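Local coordinates for protein cytosolic phospholipase A2 delta (Homo sapiens, PDB 5IZ5) that catalyses the calcium-dependent hydrolysis of the sn-2 ester of glycerophospholipids, releasing a free fatty acid, with a preference for linoleic acid at that position, at residues Q85-K89 with Q614-Y619; V161-L165 with F511-L515; T478-W484 with W628-D634; G493-A499 with P607-Q611. The protein carries 3 engineered substitutions. One frame throughout, in Å; residues are numbered along the deposited sequence.

The four contacts form a closed circuit of touches between the C2 side and the catalytic side. Interactions 1 and 2 (centres 14 Å apart) share a sheet, with Q614 O 2.6 Å from V161 N. Interaction 2 meets interaction 4 (centres 12 Å apart) where M512 N lies 2.9 Å from Q611 O. Interactions 3 and 4 (centres 14 Å apart) share the salt bridge E483 OE1 to K496 NZ, 2.8 Å. Y619 OH, 2.7 Å from D634 O, connects interactions 1 and 3. W484 of interaction 3 nears the active site, its side chain about 8 Å from that of D651, the probable proton acceptor, and about 10 Å from that of the nucleophile S365.

Interaction 1 (Q85-K89 with Q614-Y619); sequences QSQVK and QLHQDY
K89, Q617 and Q87 bury the most surface in this contact. Q85-V88 form a type I turn, closed by V88 N to Q85 O at 3.3 Å; H616-Y619 form a second, closed by Y619 N to H616 O at 3.1 Å. The last residue of the first turn, V88, pairs antiparallel with the first of the second, H616, as a non-hydrogen-bonded pair, CA to CA 4.2 Å. Two flanking hydrogen bonds fix this register: K89 N to L615 O at 2.7 Å (170°) and Q617 N to Q87 O at 2.8 Å (157°). Q87 O also receives a CA-H...O contact from H616 CA at 3.4 Å. With chi1 t and chi2 p, the Q617 side chain folds back over the bridge; its NE2 gives V88 O a weak hydrogen bond of 2.9 Å, and its OE1 lies 3.0 Å from K89 CE. With chi1 -137° (between wells), chi2 p, chi3 t and chi4 m, K89 runs between Q617 and Y619, its CG 4.0 Å from Y619 CE1, and carries NZ to a salt bridge with D114. Q87, chi1 and chi2 both m, brings NE2 to 3.9 Å from H616 NE2. The C2-domain loop between strands 75-85 and 91-98 thus meets the end of strand 614-615, which comes from the catalytic sequence and pairs antiparallel with strand 160-172, consistent with a domain junction made through a single antiparallel beta bridge.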
loop_
_atom_site.group_PDB
_atom_site.type_symbol
_atom_site.label_atom_id
_atom_site.label_comp_id
_atom_site.label_asym_id
_atom_site.label_seq_id
_atom_site.Cartn_x
_atom_site.Cartn_y
_atom_site.Cartn_z
ATOM N N GLN B 85 10.468 25.098 -8.883
ATOM C CA GLN B 85 11.596 24.402 -8.254
ATOM C C GLN B 85 12.179 23.412 -9.255
ATOM O O GLN B 85 11.524 22.446 -9.643
ATOM C CB GLN B 85 11.134 23.688 -6.978
ATOM C CG GLN B 85 12.158 22.810 -6.280
ATOM C CD GLN B 85 13.493 23.495 -6.075
ATOM O OE1 GLN B 85 14.466 23.184 -6.754
ATOM N NE2 GLN B 85 13.544 24.430 -5.136
ATOM N N SER B 86 13.415 23.662 -9.676
ATOM C CA SER B 86 14.069 22.854 -10.713
ATOM C C SER B 86 14.296 21.390 -10.309
ATOM O O SER B 86 14.397 20.523 -11.166
ATOM C CB SER B 86 15.415 23.483 -11.101
ATOM O OG SER B 86 16.303 23.521 -9.991
ATOM N N GLN B 87 14.372 21.122 -9.009
ATOM C CA GLN B 87 14.631 19.772 -8.502
ATOM C C GLN B 87 13.413 18.835 -8.452
ATOM O O GLN B 87 13.560 17.642 -8.114
ATOM C CB GLN B 87 15.226 19.858 -7.103
ATOM C CG GLN B 87 16.614 20.460 -7.023
ATOM C CD GLN B 87 17.592 19.838 -8.006
ATOM O OE1 GLN B 87 17.706 20.309 -9.134
ATOM N NE2 GLN B 87 18.292 18.784 -7.595
ATOM N N VAL B 88 12.221 19.343 -8.766
ATOM C CA VAL B 88 11.047 18.472 -8.842
ATOM C C VAL B 88 10.539 18.376 -10.267
ATOM O O VAL B 88 10.855 19.208 -11.113
ATOM C CB VAL B 88 9.887 18.894 -7.895
ATOM C CG1 VAL B 88 10.354 18.918 -6.456
ATOM C CG2 VAL B 88 9.280 20.234 -8.278
ATOM N N LYS B 89 9.769 17.327 -10.526
ATOM C CA LYS B 89 9.095 17.184 -11.801
ATOM C C LYS B 89 7.883 18.107 -11.832
ATOM O O LYS B 89 7.020 18.048 -10.961
ATOM C CB LYS B 89 8.687 15.739 -12.061
ATOM C CG LYS B 89 8.962 15.293 -13.484
ATOM C CD LYS B 89 10.448 15.184 -13.811
ATOM C CE LYS B 89 10.744 15.420 -15.283
ATOM N NZ LYS B 89 9.795 14.844 -16.266
ATOM N N GLN B 614 6.126 15.460 -3.704
ATOM C CA GLN B 614 6.317 15.632 -5.135
ATOM C C GLN B 614 7.461 14.776 -5.668
ATOM O O GLN B 614 8.337 14.355 -4.919
ATOM C CB GLN B 614 6.543 17.109 -5.437
ATOM C CG GLN B 614 5.495 18.014 -4.783
ATOM C CD GLN B 614 5.606 19.468 -5.189
ATOM O OE1 GLN B 614 6.622 19.892 -5.736
ATOM N NE2 GLN B 614 4.549 20.241 -4.927
ATOM N N LEU B 615 7.444 14.515 -6.971
ATOM C CA LEU B 615 8.459 13.668 -7.588
ATOM C C LEU B 615 9.702 14.475 -7.916
ATOM O O LEU B 615 9.608 15.580 -8.438
ATOM C CB LEU B 615 7.925 12.993 -8.858
ATOM C CG LEU B 615 6.917 11.846 -8.715
ATOM C CD1 LEU B 615 7.429 10.784 -7.751
ATOM C CD2 LEU B 615 5.544 12.341 -8.283
ATOM N N HIS B 616 10.866 13.890 -7.653
ATOM C CA HIS B 616 12.150 14.519 -7.957
ATOM C C HIS B 616 12.313 14.619 -9.474
ATOM O O HIS B 616 11.775 13.799 -10.217
ATOM C CB HIS B 616 13.292 13.695 -7.355
ATOM C CG HIS B 616 14.591 14.429 -7.262
ATOM N ND1 HIS B 616 15.433 14.597 -8.337
ATOM C CD2 HIS B 616 15.196 15.034 -6.218
ATOM C CE1 HIS B 616 16.493 15.287 -7.966
ATOM N NE2 HIS B 616 16.378 15.557 -6.680
ATOM N N GLN B 617 13.040 15.631 -9.935
ATOM C CA GLN B 617 13.244 15.853 -11.375
ATOM C C GLN B 617 13.810 14.627 -12.096
ATOM O O GLN B 617 13.438 14.340 -13.232
ATOM C CB GLN B 617 14.151 17.065 -11.602
ATOM C CG GLN B 617 14.502 17.374 -13.055
ATOM C CD GLN B 617 13.298 17.599 -13.959
ATOM O OE1 GLN B 617 13.249 17.062 -15.059
ATOM N NE2 GLN B 617 12.335 18.397 -13.513
ATOM N N ASP B 618 14.683 13.876 -11.443
ATOM C CA ASP B 618 15.223 12.688 -12.091
ATOM C C ASP B 618 14.817 11.395 -11.377
ATOM O O ASP B 618 15.555 10.411 -11.380
ATOM C CB ASP B 618 16.740 12.791 -12.391
ATOM C CG ASP B 618 17.503 13.566 -11.354
ATOM O OD1 ASP B 618 17.865 14.744 -11.586
ATOM O OD2 ASP B 618 17.752 12.967 -10.304
ATOM N N TYR B 619 13.605 11.396 -10.817
ATOM C CA TYR B 619 13.029 10.194 -10.195
ATOM C C TYR B 619 13.110 8.955 -11.109
ATOM O O TYR B 619 13.377 7.852 -10.634
ATOM C CB TYR B 619 11.570 10.427 -9.753
ATOM C CG TYR B 619 10.554 10.357 -10.868
ATOM C CD1 TYR B 619 10.409 11.399 -11.777
ATOM C CD2 TYR B 619 9.722 9.256 -11.002
ATOM C CE1 TYR B 619 9.471 11.337 -12.794
ATOM C CE2 TYR B 619 8.780 9.182 -12.012
ATOM C CZ TYR B 619 8.659 10.224 -12.906
ATOM O OH TYR B 619 7.721 10.156 -13.910
#

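Interaction 2 (V161-L165 with F511-L515); sequences VAREL and FMGRL
Two side chains, M512 and L165, reach across this buried contact from opposite segments. F511-R514 is a type I' turn, with M512 (phi/psi 51/40) and G513 (84/-7) at its corners and reciprocal bonds F511 N to R514 O at 2.9 Å and R514 N to F511 O at 3.0 Å. From its tip the M512 side chain, chi1 t, chi2 p and chi3 p, curls onto the backbone of A162-R163, the nearest CA pair being A162 to M512 at 5.7 Å. SD lies 4.0 Å from A162 CA and accepts a weak hydrogen bond from R163 N at 3.3 Å, while CE rests 3.8 Å from R163 CB. In return L165 (chi1 -138°, chi2 p) pushes into a recess on the turn: CD1 reaches F511 CE1 at 3.7 Å and M512 CB at 3.9 Å, CD2 reaches R514 CD at 3.7 Å, and CB lies over one face of the R514 guanidinium. Water 1 bridges the segments, donating to R163 O and accepting from R514 NH1, each at a short 2.5 Å; NH1 also bonds M512 O at 3.2 Å. The R163 guanidinium leads off to a salt bridge with E152. Overall, a beta-hairpin with a two-residue type I' loop, strands 509-511 and 514-517, packs its turn against strand 160-172.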
loop_
_atom_site.group_PDB
_atom_site.type_symbol
_atom_site.label_atom_id
_atom_site.label_comp_id
_atom_site.label_asym_id
_atom_site.label_seq_id
_atom_site.Cartn_x
_atom_site.Cartn_y
_atom_site.Cartn_z
ATOM N N VAL B 161 10.229 14.164 -3.102
ATOM C CA VAL B 161 10.692 15.438 -2.561
ATOM C C VAL B 161 9.648 16.024 -1.616
ATOM O O VAL B 161 8.464 16.145 -1.954
ATOM C CB VAL B 161 10.924 16.488 -3.667
ATOM C CG1 VAL B 161 11.342 17.827 -3.069
ATOM C CG2 VAL B 161 11.972 16.011 -4.658
ATOM N N ALA B 162 10.112 16.394 -0.431
ATOM C CA ALA B 162 9.330 17.176 0.500
ATOM C C ALA B 162 9.693 18.650 0.302
ATOM O O ALA B 162 10.837 19.073 0.546
ATOM C CB ALA B 162 9.622 16.731 1.913
ATOM N N ARG B 163 8.721 19.424 -0.171
ATOM C CA ARG B 163 8.910 20.857 -0.404
ATOM C C ARG B 163 8.956 21.579 0.931
ATOM O O ARG B 163 8.399 21.090 1.918
ATOM C CB ARG B 163 7.764 21.413 -1.248
ATOM C CG ARG B 163 7.593 20.752 -2.609
ATOM C CD ARG B 163 8.803 20.970 -3.498
ATOM N NE ARG B 163 9.032 22.397 -3.742
ATOM C CZ ARG B 163 8.473 23.115 -4.720
ATOM N NH1 ARG B 163 7.640 22.554 -5.594
ATOM N NH2 ARG B 163 8.750 24.411 -4.819
ATOM N N GLU B 164 9.618 22.737 0.966
ATOM C CA GLU B 164 9.662 23.542 2.191
ATOM C C GLU B 164 8.244 23.964 2.563
ATOM O O GLU B 164 7.485 24.406 1.705
ATOM C CB GLU B 164 10.540 24.784 2.002
ATOM C CG GLU B 164 10.794 25.541 3.297
ATOM C CD GLU B 164 11.630 26.797 3.100
ATOM O OE1 GLU B 164 11.464 27.740 3.896
ATOM O OE2 GLU B 164 12.461 26.852 2.166
ATOM N N LEU B 165 7.889 23.809 3.833
ATOM C CA LEU B 165 6.520 24.057 4.287
ATOM C C LEU B 165 6.502 25.227 5.252
ATOM O O LEU B 165 7.315 25.289 6.177
ATOM C CB LEU B 165 5.926 22.823 4.983
ATOM C CG LEU B 165 4.480 22.445 4.662
ATOM C CD1 LEU B 165 4.320 22.172 3.176
ATOM C CD2 LEU B 165 4.088 21.226 5.470
ATOM N N PHE B 511 0.336 15.446 5.124
ATOM C CA PHE B 511 0.583 16.386 4.043
ATOM C C PHE B 511 2.067 16.751 3.978
ATOM O O PHE B 511 2.662 17.197 4.960
ATOM C CB PHE B 511 -0.243 17.653 4.213
ATOM C CG PHE B 511 0.009 18.672 3.139
ATOM C CD1 PHE B 511 0.702 19.847 3.418
ATOM C CD2 PHE B 511 -0.413 18.438 1.842
ATOM C CE1 PHE B 511 0.949 20.779 2.421
ATOM C CE2 PHE B 511 -0.172 19.365 0.837
ATOM C CZ PHE B 511 0.514 20.534 1.129
ATOM N N MET B 512 2.658 16.558 2.806
ATOM C CA MET B 512 4.076 16.838 2.573
ATOM C C MET B 512 4.978 16.180 3.622
ATOM O O MET B 512 5.957 16.777 4.083
ATOM C CB MET B 512 4.325 18.347 2.521
ATOM C CG MET B 512 5.610 18.754 1.822
ATOM S SD MET B 512 5.538 18.491 0.061
ATOM C CE MET B 512 4.415 19.796 -0.442
ATOM N N GLY B 513 4.638 14.948 3.992
ATOM C CA GLY B 513 5.451 14.177 4.912
ATOM C C GLY B 513 5.187 14.461 6.371
ATOM O O GLY B 513 5.739 13.766 7.223
ATOM N N ARG B 514 4.355 15.465 6.666
ATOM C CA ARG B 514 3.980 15.788 8.046
ATOM C C ARG B 514 2.648 15.160 8.425
ATOM O O ARG B 514 1.727 15.069 7.614
ATOM C CB ARG B 514 3.867 17.301 8.266
ATOM C CG ARG B 514 5.193 18.011 8.475
ATOM C CD ARG B 514 5.823 18.420 7.165
ATOM N NE ARG B 514 6.982 19.283 7.358
ATOM C CZ ARG B 514 7.790 19.685 6.382
ATOM N NH1 ARG B 514 7.581 19.284 5.134
ATOM N NH2 ARG B 514 8.819 20.483 6.654
ATOM N N LEU B 515 2.555 14.747 9.680
ATOM C CA LEU B 515 1.317 14.218 10.224
ATOM C C LEU B 515 0.327 15.364 10.437
ATOM O O LEU B 515 0.622 16.300 11.169
ATOM C CB LEU B 515 1.614 13.506 11.541
ATOM C CG LEU B 515 0.422 12.968 12.322
ATOM C CD1 LEU B 515 -0.265 11.856 11.546
ATOM C CD2 LEU B 515 0.891 12.484 13.684
HETATM O O HOH W 1 9.542 19.916 3.742
#

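Interaction 3 (T478-W484 with W628-D634); sequences TLDFKEW and WADYQLD
Side-chain packing without a single cross-segment hydrogen bond joins the entry to strand 482-487 to the chain from the end of helix 623-628 into helix 631-634. The closest CA pair is F481 to D630, 6.7 Å. A type I turn over T478-F481 precedes the strand; F481 (chi1 t) sets CD2 3.7 Å from L633 CD1, which also meets T478 CG2 at 3.3 Å. Strand 482-487 belongs to the mixed sheet of the catalytic alpha/beta domain, and its W484 lies near the active site, the side chain about 8 Å from that of D651, the likely proton acceptor. W484 and W628, both with chi1 m, meet obliquely, planes at 65°, ring centroids 5.5 Å apart (five-membered ring of W484, six-membered of W628), with W484 CD1 3.8 Å from W628 CZ3. W484 NE1 hydrogen-bonds Y693. D630 is at the N-cap of helix 631-634, but its side chain makes no capping bond; OD1 lies 3.2 Å from K482 O, a close approach of two acceptors, not a hydrogen bond.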
loop_
_atom_site.group_PDB
_atom_site.type_symbol
_atom_site.label_atom_id
_atom_site.label_comp_id
_atom_site.label_asym_id
_atom_site.label_seq_id
_atom_site.Cartn_x
_atom_site.Cartn_y
_atom_site.Cartn_z
ATOM N N THR B 478 -5.513 1.707 -16.681
ATOM C CA THR B 478 -4.652 1.548 -15.500
ATOM C C THR B 478 -5.010 0.310 -14.636
ATOM O O THR B 478 -4.802 0.316 -13.419
ATOM C CB THR B 478 -4.672 2.817 -14.603
ATOM O OG1 THR B 478 -5.817 2.797 -13.735
ATOM C CG2 THR B 478 -4.680 4.098 -15.449
ATOM N N LEU B 479 -5.517 -0.752 -15.263
ATOM C CA LEU B 479 -5.997 -1.941 -14.527
ATOM C C LEU B 479 -4.828 -2.630 -13.814
ATOM O O LEU B 479 -4.932 -3.063 -12.657
ATOM C CB LEU B 479 -6.678 -2.923 -15.502
ATOM C CG LEU B 479 -7.436 -4.197 -15.032
ATOM C CD1 LEU B 479 -6.503 -5.296 -14.518
ATOM C CD2 LEU B 479 -8.504 -3.868 -13.995
ATOM N N ASP B 480 -3.713 -2.708 -14.533
ATOM C CA ASP B 480 -2.499 -3.382 -14.077
ATOM C C ASP B 480 -1.419 -2.433 -13.526
ATOM O O ASP B 480 -0.257 -2.828 -13.417
ATOM C CB ASP B 480 -1.918 -4.261 -15.200
ATOM C CG ASP B 480 -1.646 -3.489 -16.483
ATOM O OD1 ASP B 480 -0.859 -3.996 -17.310
ATOM O OD2 ASP B 480 -2.217 -2.392 -16.678
ATOM N N PHE B 481 -1.799 -1.191 -13.212
ATOM C CA PHE B 481 -0.999 -0.318 -12.345
ATOM C C PHE B 481 -1.038 -0.866 -10.929
ATOM O O PHE B 481 -2.115 -1.023 -10.360
ATOM C CB PHE B 481 -1.571 1.093 -12.342
ATOM C CG PHE B 481 -0.859 2.050 -11.413
ATOM C CD1 PHE B 481 -1.255 2.177 -10.086
ATOM C CD2 PHE B 481 0.188 2.840 -11.870
ATOM C CE1 PHE B 481 -0.614 3.061 -9.235
ATOM C CE2 PHE B 481 0.830 3.728 -11.023
ATOM C CZ PHE B 481 0.428 3.838 -9.705
ATOM N N LYS B 482 0.127 -1.136 -10.352
ATOM C CA LYS B 482 0.181 -1.800 -9.053
ATOM C C LYS B 482 1.516 -1.557 -8.373
ATOM O O LYS B 482 2.563 -1.728 -8.980
ATOM C CB LYS B 482 -0.068 -3.306 -9.225
ATOM C CG LYS B 482 0.848 -3.978 -10.225
ATOM C CD LYS B 482 0.454 -5.434 -10.381
ATOM C CE LYS B 482 1.631 -6.316 -10.770
ATOM N NZ LYS B 482 1.502 -7.668 -10.153
ATOM N N GLU B 483 1.445 -1.159 -7.107
ATOM C CA GLU B 483 2.596 -0.778 -6.291
ATOM C C GLU B 483 2.615 -1.595 -5.009
ATOM O O GLU B 483 1.607 -1.683 -4.304
ATOM C CB GLU B 483 2.519 0.711 -5.945
ATOM C CG GLU B 483 2.420 1.596 -7.177
ATOM C CD GLU B 483 2.144 3.048 -6.847
ATOM O OE1 GLU B 483 2.830 3.911 -7.419
ATOM O OE2 GLU B 483 1.236 3.326 -6.032
ATOM N N TRP B 484 3.766 -2.183 -4.705
ATOM C CA TRP B 484 3.892 -3.011 -3.511
ATOM C C TRP B 484 3.983 -2.129 -2.271
ATOM O O TRP B 484 4.797 -1.205 -2.218
ATOM C CB TRP B 484 5.104 -3.943 -3.610
ATOM C CG TRP B 484 4.949 -4.975 -4.696
ATOM C CD1 TRP B 484 5.438 -4.906 -5.966
ATOM C CD2 TRP B 484 4.231 -6.211 -4.609
ATOM N NE1 TRP B 484 5.073 -6.029 -6.673
ATOM C CE2 TRP B 484 4.332 -6.847 -5.863
ATOM C CE3 TRP B 484 3.514 -6.842 -3.593
ATOM C CZ2 TRP B 484 3.739 -8.093 -6.127
ATOM C CZ3 TRP B 484 2.924 -8.080 -3.852
ATOM C CH2 TRP B 484 3.043 -8.695 -5.109
ATOM N N TRP B 628 11.038 -0.947 -9.663
ATOM C CA TRP B 628 9.611 -1.164 -9.412
ATOM C C TRP B 628 8.689 -0.452 -10.401
ATOM O O TRP B 628 7.481 -0.649 -10.355
ATOM C CB TRP B 628 9.278 -0.774 -7.971
ATOM C CG TRP B 628 10.066 -1.597 -7.005
ATOM C CD1 TRP B 628 11.107 -1.181 -6.224
ATOM C CD2 TRP B 628 9.912 -2.997 -6.758
ATOM N NE1 TRP B 628 11.593 -2.234 -5.487
ATOM C CE2 TRP B 628 10.878 -3.361 -5.798
ATOM C CE3 TRP B 628 9.044 -3.981 -7.250
ATOM C CZ2 TRP B 628 11.003 -4.665 -5.317
ATOM C CZ3 TRP B 628 9.167 -5.281 -6.769
ATOM C CH2 TRP B 628 10.140 -5.609 -5.812
ATOM N N ALA B 629 9.239 0.339 -11.318
ATOM C CA ALA B 629 8.378 1.119 -12.227
ATOM C C ALA B 629 7.608 0.301 -13.276
ATOM O O ALA B 629 8.210 -0.431 -14.049
ATOM C CB ALA B 629 9.171 2.217 -12.933
ATOM N N ASP B 630 6.276 0.450 -13.257
ATOM C CA ASP B 630 5.351 0.122 -14.367
ATOM C C ASP B 630 5.543 1.158 -15.471
ATOM O O ASP B 630 5.095 2.296 -15.328
ATOM C CB ASP B 630 3.877 0.203 -13.895
ATOM C CG ASP B 630 3.339 -1.115 -13.351
ATOM O OD1 ASP B 630 3.183 -1.206 -12.114
ATOM O OD2 ASP B 630 3.042 -2.046 -14.150
ATOM N N TYR B 631 6.147 0.780 -16.594
ATOM C CA TYR B 631 6.785 1.792 -17.445
ATOM C C TYR B 631 5.907 3.025 -17.733
ATOM O O TYR B 631 6.220 4.154 -17.312
ATOM C CB TYR B 631 7.274 1.201 -18.774
ATOM C CG TYR B 631 7.590 2.264 -19.819
ATOM C CD1 TYR B 631 7.208 2.108 -21.153
ATOM C CD2 TYR B 631 8.246 3.446 -19.460
ATOM C CE1 TYR B 631 7.488 3.090 -22.095
ATOM C CE2 TYR B 631 8.523 4.433 -20.392
ATOM C CZ TYR B 631 8.145 4.250 -21.707
ATOM O OH TYR B 631 8.423 5.230 -22.631
ATOM N N GLN B 632 4.809 2.788 -18.443
ATOM C CA GLN B 632 4.068 3.868 -19.113
ATOM C C GLN B 632 3.451 4.832 -18.114
ATOM O O GLN B 632 3.629 6.047 -18.208
ATOM C CB GLN B 632 2.951 3.295 -19.997
ATOM C CG GLN B 632 3.375 2.131 -20.909
ATOM C CD GLN B 632 3.810 2.555 -22.305
ATOM O OE1 GLN B 632 4.821 2.071 -22.817
ATOM N NE2 GLN B 632 3.045 3.443 -22.936
ATOM N N LEU B 633 2.699 4.284 -17.171
ATOM C CA LEU B 633 2.105 5.113 -16.122
ATOM C C LEU B 633 3.145 5.808 -15.232
ATOM O O LEU B 633 2.937 6.950 -14.792
ATOM C CB LEU B 633 1.113 4.285 -15.271
ATOM C CG LEU B 633 -0.276 4.920 -15.255
ATOM C CD1 LEU B 633 -1.391 3.908 -15.030
ATOM C CD2 LEU B 633 -0.336 6.029 -14.222
ATOM N N ASP B 634 4.273 5.149 -14.999
ATOM C CA ASP B 634 5.308 5.707 -14.132
ATOM C C ASP B 634 6.098 6.840 -14.787
ATOM O O ASP B 634 6.606 7.722 -14.094
ATOM C CB ASP B 634 6.226 4.598 -13.623
ATOM C CG ASP B 634 5.490 3.608 -12.731
ATOM O OD1 ASP B 634 4.378 3.917 -12.252
ATOM O OD2 ASP B 634 6.009 2.509 -12.506
#

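Interaction 4 (G493-A499 with P607-Q611); sequences GFLKYGA and PNFLQ
Hydrogen bonds here shape each partner separately, and none crosses between them. In 493-499, F494 N bonds A499 O at 3.1 Å and G498 N makes a weak 3.1 Å bond to F494 O; G498 (phi/psi 59/48) and A499 both face F494, a G1 beta bulge. In 607-611, L610 N bonds N608 OD1 at 2.9 Å, an Asx turn, inside a type I turn closed by Q611 N to N608 O at 3.0 Å. Apolar contacts centre on L610 (chi1 m, chi2 t), the residue with most area covered. Its CD2 meets A499 CB at 3.4 Å, and its CD1 meets F494 CD2 at 3.6 Å and Y497 CD2 at 3.7 Å. The backbones stay apart, A499 CA lying 7.5 Å from L610 CA. Two ring contacts stand out. L610 CD1 makes a CH-pi contact over the F494 face, 4.0 Å from the centroid and 26° off the normal. F609, chi1 p, meets F494 obliquely, centroids 5.6 Å apart and planes at 58°, with F609 CZ 3.7 Å from both F494 CE2 and G493 CA. Y497 OH turns to E483 and N608 ND2 to E644 O. A bulged beta-hairpin of the catalytic domain's mixed sheet, strands 492-494 and 499-501, thus packs against a loop that contains an Asx turn within a type I turn.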
loop_
_atom_site.group_PDB
_atom_site.type_symbol
_atom_site.label_atom_id
_atom_site.label_comp_id
_atom_site.label_asym_id
_atom_site.label_seq_id
_atom_site.Cartn_x
_atom_site.Cartn_y
_atom_site.Cartn_z
ATOM N N GLY B 493 5.251 0.991 4.152
ATOM C CA GLY B 493 5.557 1.886 3.051
ATOM C C GLY B 493 5.734 1.279 1.681
ATOM O O GLY B 493 5.590 0.073 1.485
ATOM N N PHE B 494 6.048 2.162 0.739
ATOM C CA PHE B 494 6.153 1.835 -0.662
ATOM C C PHE B 494 7.589 1.529 -1.007
ATOM O O PHE B 494 8.453 2.389 -0.847
ATOM C CB PHE B 494 5.713 3.034 -1.522
ATOM C CG PHE B 494 4.243 3.276 -1.531
ATOM C CD1 PHE B 494 3.486 2.897 -2.629
ATOM C CD2 PHE B 494 3.613 3.929 -0.470
ATOM C CE1 PHE B 494 2.129 3.136 -2.658
ATOM C CE2 PHE B 494 2.253 4.167 -0.496
ATOM C CZ PHE B 494 1.511 3.766 -1.595
ATOM N N LEU B 495 7.828 0.327 -1.524
ATOM C CA LEU B 495 9.151 -0.043 -2.020
ATOM C C LEU B 495 9.590 0.871 -3.189
ATOM O O LEU B 495 10.721 1.330 -3.241
ATOM C CB LEU B 495 9.167 -1.524 -2.435
ATOM C CG LEU B 495 8.892 -2.560 -1.331
ATOM C CD1 LEU B 495 8.778 -3.969 -1.910
ATOM C CD2 LEU B 495 9.953 -2.517 -0.241
ATOM N N LYS B 496 8.671 1.176 -4.098
ATOM C CA LYS B 496 8.977 2.022 -5.261
ATOM C C LYS B 496 9.421 3.460 -4.900
ATOM O O LYS B 496 10.320 4.019 -5.539
ATOM C CB LYS B 496 7.750 2.084 -6.182
ATOM C CG LYS B 496 7.928 2.809 -7.519
ATOM C CD LYS B 496 6.626 3.484 -7.973
ATOM C CE LYS B 496 5.662 2.536 -8.640
ATOM N NZ LYS B 496 4.645 3.303 -9.405
ATOM N N TYR B 497 8.804 4.056 -3.883
ATOM C CA TYR B 497 9.045 5.475 -3.559
ATOM C C TYR B 497 10.021 5.685 -2.390
ATOM O O TYR B 497 10.410 6.828 -2.087
ATOM C CB TYR B 497 7.729 6.185 -3.240
ATOM C CG TYR B 497 6.689 6.165 -4.338
ATOM C CD1 TYR B 497 6.850 6.910 -5.494
ATOM C CD2 TYR B 497 5.528 5.428 -4.198
ATOM C CE1 TYR B 497 5.890 6.893 -6.498
ATOM C CE2 TYR B 497 4.560 5.408 -5.182
ATOM C CZ TYR B 497 4.745 6.144 -6.333
ATOM O OH TYR B 497 3.787 6.128 -7.316
ATOM N N GLY B 498 10.406 4.594 -1.729
ATOM C CA GLY B 498 11.312 4.676 -0.592
ATOM C C GLY B 498 10.766 5.551 0.524
ATOM O O GLY B 498 11.473 6.398 1.062
ATOM N N ALA B 499 9.509 5.325 0.877
ATOM C CA ALA B 499 8.796 6.205 1.796
ATOM C C ALA B 499 7.946 5.376 2.737
ATOM O O ALA B 499 7.120 4.583 2.298
ATOM C CB ALA B 499 7.940 7.190 1.015
ATOM N N PRO B 607 -6.195 6.704 3.973
ATOM C CA PRO B 607 -5.506 7.959 3.709
ATOM C C PRO B 607 -4.074 7.717 3.258
ATOM O O PRO B 607 -3.395 6.850 3.809
ATOM C CB PRO B 607 -5.534 8.662 5.071
ATOM C CG PRO B 607 -6.756 8.128 5.736
ATOM C CD PRO B 607 -6.809 6.686 5.314
ATOM N N ASN B 608 -3.640 8.463 2.252
ATOM C CA ASN B 608 -2.318 8.287 1.687
ATOM C C ASN B 608 -1.262 9.079 2.456
ATOM O O ASN B 608 -1.234 10.305 2.394
ATOM C CB ASN B 608 -2.331 8.732 0.228
ATOM C CG ASN B 608 -0.988 8.554 -0.446
ATOM O OD1 ASN B 608 -0.090 7.888 0.081
ATOM N ND2 ASN B 608 -0.856 9.106 -1.635
ATOM N N PHE B 609 -0.378 8.373 3.157
ATOM C CA PHE B 609 0.702 9.028 3.900
ATOM C C PHE B 609 1.707 9.777 3.010
ATOM O O PHE B 609 2.475 10.596 3.498
ATOM C CB PHE B 609 1.413 8.053 4.866
ATOM C CG PHE B 609 1.924 6.786 4.228
ATOM C CD1 PHE B 609 3.176 6.740 3.638
ATOM C CD2 PHE B 609 1.168 5.623 4.271
ATOM C CE1 PHE B 609 3.650 5.562 3.072
ATOM C CE2 PHE B 609 1.635 4.450 3.698
ATOM C CZ PHE B 609 2.875 4.422 3.102
ATOM N N LEU B 610 1.690 9.507 1.705
ATOM C CA LEU B 610 2.510 10.255 0.761
ATOM C C LEU B 610 1.878 11.566 0.275
ATOM O O LEU B 610 2.522 12.303 -0.478
ATOM C CB LEU B 610 2.818 9.384 -0.465
ATOM C CG LEU B 610 3.479 8.027 -0.217
ATOM C CD1 LEU B 610 3.844 7.377 -1.542
ATOM C CD2 LEU B 610 4.717 8.158 0.661
ATOM N N GLN B 611 0.643 11.859 0.689
ATOM C CA GLN B 611 -0.110 12.988 0.126
ATOM C C GLN B 611 0.680 14.299 0.078
ATOM O O GLN B 611 1.275 14.722 1.067
ATOM C CB GLN B 611 -1.419 13.225 0.889
ATOM C CG GLN B 611 -2.260 14.343 0.277
ATOM C CD GLN B 611 -3.628 14.519 0.920
ATOM O OE1 GLN B 611 -3.961 13.892 1.926
ATOM N NE2 GLN B 611 -4.420 15.404 0.346
#